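Local coordinates for protein aminoglycoside N(3)-acetyltransferase, AAC(3)-IVa (Escherichia coli, PDB 6MN3) that probably transfers an acetyl group from acetyl-CoA to the 3-amino group of 2-deoxystreptamine antibiotics such as gentamicin and apramycin, conferring resistance, at residues N188-C192 / E193-L197. Numbering follows the deposited sequence.
With ZN (zinc ion), chain D.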
loop_
_atom_site.group_PDB
_atom_site.type_symbol
_atom_site.label_atom_id
_atom_site.label_comp_id
_atom_site.label_asym_id
_atom_site.label_seq_id
_atom_site.Cartn_x
_atom_site.Cartn_y
_atom_site.Cartn_z
ATOM N N ASN A 188 0.611 -12.820 8.578
ATOM C CA ASN A 188 1.508 -12.077 9.460
ATOM C C ASN A 188 0.937 -10.681 9.706
ATOM O O ASN A 188 1.408 -9.672 9.180
ATOM C CB ASN A 188 2.906 -12.016 8.855
ATOM C CG ASN A 188 2.886 -11.629 7.390
ATOM O OD1 ASN A 188 2.310 -12.331 6.559
ATOM N ND2 ASN A 188 3.512 -10.503 7.065
ATOM N N ASP A 189 -0.108 -10.640 10.528
ATOM C CA ASP A 189 -0.806 -9.405 10.845
ATOM C C ASP A 189 -0.579 -9.022 12.302
ATOM O O ASP A 189 -0.463 -9.883 13.179
ATOM C CB ASP A 189 -2.309 -9.531 10.572
ATOM C CG ASP A 189 -2.944 -8.213 10.173
ATOM O OD1 ASP A 189 -3.858 -8.223 9.322
ATOM O OD2 ASP A 189 -2.525 -7.163 10.706
ATOM N N HIS A 190 -0.516 -7.718 12.547
ATOM C CA HIS A 190 -0.361 -7.171 13.889
ATOM C C HIS A 190 -0.858 -5.730 13.866
ATOM O O HIS A 190 -1.501 -5.294 12.905
ATOM C CB HIS A 190 1.093 -7.277 14.363
ATOM C CG HIS A 190 2.101 -6.976 13.297
ATOM N ND1 HIS A 190 2.640 -5.722 13.116
ATOM C CD2 HIS A 190 2.668 -7.770 12.357
ATOM C CE1 HIS A 190 3.497 -5.755 12.109
ATOM N NE2 HIS A 190 3.531 -6.987 11.632
ATOM N N CYS A 191 -0.557 -4.983 14.931
ATOM C CA CYS A 191 -0.985 -3.592 15.006
ATOM C C CYS A 191 -0.292 -2.713 13.973
ATOM O O CYS A 191 -0.755 -1.595 13.723
ATOM C CB CYS A 191 -0.733 -3.039 16.408
ATOM S SG CYS A 191 1.011 -2.777 16.791
ATOM N N CYS A 192 0.810 -3.185 13.386
ATOM C CA CYS A 192 1.570 -2.492 12.348
ATOM C C CYS A 192 2.146 -1.161 12.815
ATOM O O CYS A 192 2.723 -0.425 12.005
ATOM C CB CYS A 192 0.727 -2.273 11.085
ATOM S SG CYS A 192 0.117 -3.790 10.316
ATOM N N GLU A 193 2.012 -0.830 14.101
ATOM C CA GLU A 193 2.543 0.435 14.600
ATOM C C GLU A 193 4.062 0.471 14.507
ATOM O O GLU A 193 4.645 1.517 14.199
ATOM C CB GLU A 193 2.090 0.660 16.042
ATOM C CG GLU A 193 0.668 1.173 16.174
ATOM C CD GLU A 193 0.140 1.064 17.590
ATOM O OE1 GLU A 193 -0.280 -0.043 17.988
ATOM O OE2 GLU A 193 0.149 2.085 18.309
ATOM N N ARG A 194 4.720 -0.661 14.762
ATOM C CA ARG A 194 6.174 -0.730 14.716
ATOM C C ARG A 194 6.729 -0.628 13.304
ATOM O O ARG A 194 7.955 -0.612 13.143
ATOM C CB ARG A 194 6.659 -2.023 15.372
ATOM C CG ARG A 194 6.254 -2.161 16.832
ATOM C CD ARG A 194 7.411 -1.828 17.758
ATOM N NE ARG A 194 8.480 -2.818 17.671
ATOM C CZ ARG A 194 9.577 -2.800 18.420
ATOM N NH1 ARG A 194 9.753 -1.840 19.318
ATOM N NH2 ARG A 194 10.498 -3.742 18.272
ATOM N N PHE A 195 5.869 -0.565 12.283
ATOM C CA PHE A 195 6.340 -0.276 10.934
ATOM C C PHE A 195 6.988 1.098 10.844
ATOM O O PHE A 195 7.782 1.339 9.928
ATOM C CB PHE A 195 5.186 -0.360 9.932
ATOM C CG PHE A 195 4.848 -1.762 9.503
ATOM C CD1 PHE A 195 5.481 -2.853 10.075
ATOM C CD2 PHE A 195 3.893 -1.984 8.523
ATOM C CE1 PHE A 195 5.167 -4.142 9.679
ATOM C CE2 PHE A 195 3.576 -3.269 8.121
ATOM C CZ PHE A 195 4.213 -4.349 8.701
ATOM N N ALA A 196 6.671 2.001 11.777
ATOM C CA ALA A 196 7.255 3.337 11.771
ATOM C C ALA A 196 8.761 3.315 11.992
ATOM O O ALA A 196 9.426 4.327 11.741
ATOM C CB ALA A 196 6.582 4.207 12.834
ATOM N N LEU A 197 9.315 2.194 12.467
ATOM C CA LEU A 197 10.765 2.073 12.573
ATOM C C LEU A 197 11.437 2.217 11.214
ATOM O O LEU A 197 12.544 2.762 11.120
ATOM C CB LEU A 197 11.139 0.730 13.200
ATOM C CG LEU A 197 10.705 0.468 14.641
ATOM C CD1 LEU A 197 11.038 -0.962 15.037
ATOM C CD2 LEU A 197 11.360 1.459 15.587
HETATM ZN ZN ZN D . 1.725 -4.008 18.650
HETATM O O HOH W 1 3.735 -3.331 14.879
#
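The zinc site of three cysteines and one histidine draws its first ligand from the loop between strand 181-187 and helix 197-204, where Cys191 and Glu193 meet. Cys191 SG binds the zinc ion at 2.3 Å, and His243, Cys249 and Cys252 complete the site. With chi1 at 71°, this sulfur lies between the backbone N and carbonyl carbon of its own residue, turned toward the backbone of Glu193: Glu193 N donates a nearly straight but long hydrogen bond to Cys191 SG (3.5 Å, 161°). The Glu193 side chain runs alongside the same thiolate and brings OE1 to 3.3 Å from SG.

The chain then enters the 3-10 segment 193-195, in which Phe195 N donates to Cys192 O (3.2 Å). The Phe195 ring points back toward Cys192, whose CB lies over one ring face, offset toward the rim, with Cys192 SG obliquely 4.6 Å from the ring centroid. His190 meets the same phenyl ring with the edge of its imidazole, CE1 coming to 3.4 Å from Phe195 CE1, the planes nearly perpendicular. His190 ND1 accepts from Cys192 N, tilted out of the imidazole plane, and shares a hydrogen bond with a water that accepts from Arg194 N (2.8 Å), while NE2 is hydrogen-bonded to OE2 of Glu159.

Hydrogen bonds at both ring nitrogens and the Phe195 contact at its edge thus limit rotation of His190. The N-H of Glu193 probably helps stabilise negative charge on the zinc-bound sulfur, whereas the carboxylate beside it would probably work against it, an effect the nearby zinc ion should partly offset.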